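Local coordinates for probable spore coat polysaccharide biosynthesis protein E (Chromobacterium violaceum ATCC 12472, PDB 3G8R) that probably acts as an N-acylneuraminate-9-phosphate synthase of the NeuB family, binding zinc in a TIM-barrel domain that is followed by a SAF domain, at residues F41-Y47 and F92-P98; K224-P229 and Y238-P242. All coordinates share one frame; numbering follows the deposited sequence.

Interaction 1: residues F41-Y47 and F92-P98; sequences FGFKLQY and FKAICTP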
loop_
_atom_site.group_PDB
_atom_site.type_symbol
_atom_site.label_atom_id
_atom_site.label_comp_id
_atom_site.label_asym_id
_atom_site.label_seq_id
_atom_site.Cartn_x
_atom_site.Cartn_y
_atom_site.Cartn_z
ATOM N N PHE A 41 -7.362 -20.429 4.371
ATOM C CA PHE A 41 -6.904 -20.411 5.719
ATOM C C PHE A 41 -6.036 -21.644 5.917
ATOM O O PHE A 41 -6.367 -22.730 5.439
ATOM C CB PHE A 41 -8.102 -20.461 6.694
ATOM C CG PHE A 41 -8.987 -19.248 6.663
ATOM C CD1 PHE A 41 -8.529 -18.021 7.135
ATOM C CD2 PHE A 41 -10.293 -19.342 6.204
ATOM C CE1 PHE A 41 -9.353 -16.912 7.138
ATOM C CE2 PHE A 41 -11.112 -18.233 6.189
ATOM C CZ PHE A 41 -10.645 -17.018 6.655
ATOM N N GLY A 42 -4.938 -21.442 6.645
ATOM C CA GLY A 42 -4.051 -22.503 7.094
ATOM C C GLY A 42 -3.714 -22.326 8.562
ATOM O O GLY A 42 -3.667 -21.217 9.064
ATOM N N PHE A 43 -3.510 -23.444 9.242
ATOM C CA PHE A 43 -3.086 -23.467 10.624
ATOM C C PHE A 43 -1.677 -24.031 10.717
ATOM O O PHE A 43 -1.327 -24.973 10.022
ATOM C CB PHE A 43 -4.066 -24.310 11.452
ATOM C CG PHE A 43 -4.572 -23.595 12.678
ATOM C CD1 PHE A 43 -5.812 -22.966 12.670
ATOM C CD2 PHE A 43 -3.774 -23.476 13.812
ATOM C CE1 PHE A 43 -6.251 -22.273 13.781
ATOM C CE2 PHE A 43 -4.232 -22.797 14.937
ATOM C CZ PHE A 43 -5.461 -22.204 14.925
ATOM N N LYS A 44 -0.854 -23.446 11.574
ATOM C CA LYS A 44 0.566 -23.813 11.611
ATOM C C LYS A 44 1.075 -24.337 12.965
ATOM O O LYS A 44 0.787 -23.752 14.030
ATOM C CB LYS A 44 1.422 -22.657 11.149
ATOM C CG LYS A 44 2.640 -23.137 10.423
ATOM C CD LYS A 44 3.714 -22.076 10.306
ATOM C CE LYS A 44 4.361 -21.801 11.653
ATOM N NZ LYS A 44 5.807 -21.343 11.549
ATOM N N LEU A 45 1.836 -25.438 12.888
ATOM C CA LEU A 45 2.602 -26.019 13.994
ATOM C C LEU A 45 4.090 -25.821 13.840
ATOM O O LEU A 45 4.572 -25.445 12.779
ATOM C CB LEU A 45 2.361 -27.507 14.003
ATOM C CG LEU A 45 1.182 -27.966 14.840
ATOM C CD1 LEU A 45 0.450 -26.791 15.449
ATOM C CD2 LEU A 45 0.299 -28.761 13.919
ATOM N N GLN A 46 4.831 -26.103 14.901
ATOM C CA GLN A 46 6.300 -26.040 14.865
ATOM C C GLN A 46 6.857 -27.385 15.261
ATOM O O GLN A 46 6.550 -27.881 16.325
ATOM C CB GLN A 46 6.785 -24.998 15.848
ATOM C CG GLN A 46 6.642 -23.602 15.309
ATOM C CD GLN A 46 7.223 -22.554 16.219
ATOM O OE1 GLN A 46 7.899 -22.865 17.190
ATOM N NE2 GLN A 46 6.955 -21.295 15.911
ATOM N N TYR A 47 7.660 -27.995 14.409
ATOM C CA TYR A 47 8.207 -29.297 14.737
ATOM C C TYR A 47 9.655 -29.170 15.064
ATOM O O TYR A 47 10.433 -28.709 14.236
ATOM C CB TYR A 47 8.089 -30.240 13.560
ATOM C CG TYR A 47 6.753 -30.887 13.386
ATOM C CD1 TYR A 47 5.629 -30.393 14.031
ATOM C CD2 TYR A 47 6.607 -31.968 12.529
ATOM C CE1 TYR A 47 4.398 -30.980 13.854
ATOM C CE2 TYR A 47 5.381 -32.560 12.343
ATOM C CZ TYR A 47 4.277 -32.061 13.011
ATOM O OH TYR A 47 3.042 -32.639 12.837
ATOM N N PHE A 92 -8.831 -26.365 7.542
ATOM C CA PHE A 92 -7.615 -25.597 7.442
ATOM C C PHE A 92 -6.606 -26.354 6.647
ATOM O O PHE A 92 -6.441 -27.547 6.851
ATOM C CB PHE A 92 -7.056 -25.334 8.827
ATOM C CG PHE A 92 -7.880 -24.378 9.629
ATOM C CD1 PHE A 92 -7.994 -23.051 9.237
ATOM C CD2 PHE A 92 -8.530 -24.797 10.778
ATOM C CE1 PHE A 92 -8.732 -22.158 9.976
ATOM C CE2 PHE A 92 -9.284 -23.904 11.527
ATOM C CZ PHE A 92 -9.397 -22.592 11.129
ATOM N N LYS A 93 -5.937 -25.686 5.729
ATOM C CA LYS A 93 -4.634 -26.176 5.286
ATOM C C LYS A 93 -3.738 -26.448 6.522
ATOM O O LYS A 93 -3.568 -25.574 7.375
ATOM C CB LYS A 93 -3.953 -25.164 4.346
ATOM C CG LYS A 93 -3.928 -25.577 2.877
ATOM C CD LYS A 93 -4.277 -24.422 1.937
ATOM C CE LYS A 93 -5.771 -24.454 1.500
ATOM N NZ LYS A 93 -6.064 -23.635 0.248
ATOM N N ALA A 94 -3.225 -27.678 6.630
ATOM C CA ALA A 94 -2.256 -28.044 7.644
ATOM C C ALA A 94 -0.890 -27.583 7.187
ATOM O O ALA A 94 -0.365 -28.044 6.170
ATOM C CB ALA A 94 -2.251 -29.515 7.819
ATOM N N ILE A 95 -0.307 -26.673 7.945
ATOM C CA ILE A 95 0.972 -26.105 7.602
ATOM C C ILE A 95 1.905 -26.297 8.775
ATOM O O ILE A 95 1.471 -26.192 9.918
ATOM C CB ILE A 95 0.810 -24.641 7.362
ATOM C CG1 ILE A 95 0.002 -24.447 6.097
ATOM C CG2 ILE A 95 2.138 -24.001 7.216
ATOM C CD1 ILE A 95 -0.651 -23.102 6.025
ATOM N N CYS A 96 3.180 -26.580 8.501
ATOM C CA CYS A 96 4.147 -26.815 9.582
ATOM C C CYS A 96 5.601 -26.337 9.342
ATOM O O CYS A 96 6.124 -26.384 8.222
ATOM C CB CYS A 96 4.153 -28.285 9.992
ATOM S SG CYS A 96 5.237 -28.544 11.415
ATOM N N THR A 97 6.236 -25.882 10.415
ATOM C CA THR A 97 7.631 -25.464 10.383
ATOM C C THR A 97 8.512 -26.480 11.102
ATOM O O THR A 97 8.487 -26.583 12.346
ATOM C CB THR A 97 7.817 -24.126 11.074
ATOM O OG1 THR A 97 6.862 -23.212 10.561
ATOM C CG2 THR A 97 9.212 -23.577 10.865
ATOM N N PRO A 98 9.314 -27.212 10.324
ATOM C CA PRO A 98 10.285 -28.130 10.865
ATOM C C PRO A 98 11.540 -27.361 11.227
ATOM O O PRO A 98 11.862 -26.366 10.592
ATOM C CB PRO A 98 10.606 -28.984 9.664
ATOM C CG PRO A 98 10.622 -27.978 8.556
ATOM C CD PRO A 98 9.500 -27.020 8.877
#
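Strands 41-47 and 93-98 run parallel, their axes 4.5 Å apart at closest approach and 26° from alignment, as neighbouring strands of the closed eight-stranded TIM barrel. Six backbone hydrogen bonds alternate between them, from K93 N to F41 O through to Y47 N to T97 O (2.6 Å). On the face of K44, I95 and T97, turned to the barrel interior, K44 CG rests 3.4 Å from I95 CG2, the two side chains crossing at about a right angle. The lysine chain then bends at chi3, bringing NZ beside T97 OG1, although that hydrogen bond is modelled too short to trust at this resolution. K44 NZ also forms a salt bridge with E11. The other face carries F43, L45 and Y47 and packs on helix 77-89. Near its start, F43 presents its edge to the face of F92 in a T-shaped pair (centroids 5.0 Å apart, planes at 70°), with F43 CD1 over the centre of the F92 ring. At the far end Y47 OH bonds H110, while C96 SG, anti to its backbone N (chi1 -175°), lies over one face of the Y47 ring, 3.4 Å from the centroid and displaced toward the CD1 rim.

Interaction 2: residues K224-P229 and Y238-P242; sequences KHVGLP and YSANP. With ZN (zinc ion), chain C.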
loop_
_atom_site.group_PDB
_atom_site.type_symbol
_atom_site.label_atom_id
_atom_site.label_comp_id
_atom_site.label_asym_id
_atom_site.label_seq_id
_atom_site.Cartn_x
_atom_site.Cartn_y
_atom_site.Cartn_z
ATOM N N LYS A 224 -0.045 -14.824 11.268
ATOM C CA LYS A 224 -0.121 -14.192 12.565
ATOM C C LYS A 224 -0.181 -15.257 13.648
ATOM O O LYS A 224 -0.829 -16.291 13.457
ATOM C CB LYS A 224 -1.370 -13.339 12.628
ATOM C CG LYS A 224 -1.710 -12.801 13.997
ATOM C CD LYS A 224 -1.244 -11.356 14.183
ATOM C CE LYS A 224 -2.224 -10.362 13.540
ATOM N NZ LYS A 224 -1.918 -8.971 13.941
ATOM N N HIS A 225 0.514 -15.018 14.770
ATOM C CA HIS A 225 0.459 -15.927 15.921
ATOM C C HIS A 225 -0.884 -15.806 16.585
ATOM O O HIS A 225 -1.432 -14.709 16.659
ATOM C CB HIS A 225 1.518 -15.568 16.949
ATOM C CG HIS A 225 2.889 -16.047 16.602
ATOM N ND1 HIS A 225 3.615 -16.874 17.425
ATOM C CD2 HIS A 225 3.667 -15.810 15.523
ATOM C CE1 HIS A 225 4.776 -17.147 16.860
ATOM N NE2 HIS A 225 4.839 -16.506 15.706
ATOM N N VAL A 226 -1.403 -16.933 17.074
ATOM C CA VAL A 226 -2.717 -17.012 17.744
ATOM C C VAL A 226 -2.613 -17.797 19.031
ATOM O O VAL A 226 -1.675 -18.570 19.197
ATOM C CB VAL A 226 -3.759 -17.724 16.885
ATOM C CG1 VAL A 226 -4.047 -16.920 15.662
ATOM C CG2 VAL A 226 -3.299 -19.161 16.527
ATOM N N GLY A 227 -3.589 -17.616 19.915
ATOM C CA GLY A 227 -3.633 -18.293 21.193
ATOM C C GLY A 227 -4.973 -18.044 21.845
ATOM O O GLY A 227 -5.671 -17.111 21.479
ATOM N N LEU A 228 -5.358 -18.883 22.801
ATOM C CA LEU A 228 -6.636 -18.688 23.506
ATOM C C LEU A 228 -6.403 -18.333 24.980
ATOM O O LEU A 228 -5.942 -19.160 25.776
ATOM C CB LEU A 228 -7.562 -19.907 23.330
ATOM C CG LEU A 228 -8.867 -20.078 24.123
ATOM C CD1 LEU A 228 -9.917 -19.010 23.822
ATOM C CD2 LEU A 228 -9.462 -21.436 23.852
ATOM N N PRO A 229 -6.655 -17.068 25.337
ATOM C CA PRO A 229 -6.668 -16.729 26.752
ATOM C C PRO A 229 -7.686 -17.577 27.483
ATOM O O PRO A 229 -8.679 -18.023 26.905
ATOM C CB PRO A 229 -7.083 -15.254 26.774
ATOM C CG PRO A 229 -7.487 -14.925 25.365
ATOM C CD PRO A 229 -6.699 -15.864 24.496
ATOM N N TYR A 238 2.486 -10.829 21.357
ATOM C CA TYR A 238 2.447 -10.876 19.894
ATOM C C TYR A 238 1.523 -11.982 19.376
ATOM O O TYR A 238 1.730 -12.488 18.278
ATOM C CB TYR A 238 3.865 -11.063 19.296
ATOM C CG TYR A 238 4.739 -12.166 19.915
ATOM C CD1 TYR A 238 5.472 -11.954 21.099
ATOM C CD2 TYR A 238 4.868 -13.400 19.297
ATOM C CE1 TYR A 238 6.291 -12.969 21.650
ATOM C CE2 TYR A 238 5.682 -14.420 19.853
ATOM C CZ TYR A 238 6.385 -14.197 21.022
ATOM O OH TYR A 238 7.178 -15.222 21.531
ATOM N N SER A 239 0.521 -12.376 20.163
ATOM C CA SER A 239 -0.375 -13.452 19.745
ATOM C C SER A 239 -1.783 -12.998 19.903
ATOM O O SER A 239 -2.146 -12.512 20.961
ATOM C CB SER A 239 -0.130 -14.719 20.553
ATOM O OG SER A 239 1.240 -15.083 20.456
ATOM N N ALA A 240 -2.577 -13.144 18.850
ATOM C CA ALA A 240 -3.943 -12.613 18.862
ATOM C C ALA A 240 -4.937 -13.643 19.349
ATOM O O ALA A 240 -4.843 -14.808 18.982
ATOM C CB ALA A 240 -4.349 -12.097 17.474
ATOM N N ASN A 241 -5.886 -13.200 20.168
ATOM C CA ASN A 241 -6.991 -14.044 20.574
ATOM C C ASN A 241 -8.043 -14.097 19.483
ATOM O O ASN A 241 -7.957 -13.349 18.522
ATOM C CB ASN A 241 -7.591 -13.545 21.886
ATOM C CG ASN A 241 -8.182 -12.176 21.770
ATOM O OD1 ASN A 241 -9.057 -11.939 20.955
ATOM N ND2 ASN A 241 -7.728 -11.271 22.604
ATOM N N PRO A 242 -9.054 -14.972 19.626
ATOM C CA PRO A 242 -10.059 -15.126 18.572
ATOM C C PRO A 242 -10.822 -13.852 18.251
ATOM O O PRO A 242 -11.233 -13.658 17.105
ATOM C CB PRO A 242 -11.009 -16.179 19.155
ATOM C CG PRO A 242 -10.132 -17.011 19.990
ATOM C CD PRO A 242 -9.221 -16.004 20.668
HETATM ZN ZN ZN C . 6.909 -16.491 14.441
#
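H225 O takes the shortest polar bond of this contact, from A240 N at 2.9 Å and nearly straight at the hydrogen (171°), and S239 CA adds a weaker C-H contact to the same oxygen. A240 O answers by accepting G227 N at 3.2 Å, a more bent bond whose donor stands above the carbonyl plane; together these two bonds make a single bridge between V226 and A240. The bridge ties the end of barrel strand 221-225 to the loop that leads into helix 242-259. Side chains continue the contact at both ends. On the metal side the H225 ring, with CG anti to the carbonyl carbon (chi1 -79°), holds zinc through NE2 at 2.4 Å; H202 completes the protein part of the site. The edge of Y238 approaches one face of that imidazole in a T-shaped pair, planes at 70° and Y238 CE2 4.0 Å from H225 ND1, while S239 OG lies 3.6 Å from H225 CB. At the other end P229 CD packs on N241 CB at 3.6 Å, and N241, the N-cap of helix 242-259, bonds Q244 N through OD1. The same loop thus meets the zinc ligand at two points: a backbone bond fixes its carbonyl and an aromatic edge lies against one face of its ring, which probably limits rotation of the imidazole about its CB-CG bond and so helps keep NE2 directed at the zinc.

Both contacts are buried and belong to the same barrel. Interaction 1 is a full parallel strand pairing within its wall; interaction 2 sits where strand 221-225 ends and its following loop folds back. Strand 7-11 lies between strands 40-47 and 221-225 in the closed sheet and bonds to both, and the two contacts also meet directly, F43 CZ packing 4.1 Å from V226 CG2. Their chemistry differs accordingly. The pairing of 41-47 with 92-98 relies on six regular backbone bonds and hydrophobic side chains toward the helices, whereas 224-229 with 238-242 has just two such bonds and a metal ligand. The zinc site links them further: the Q46 side chain lies about 5 Å from that of H225.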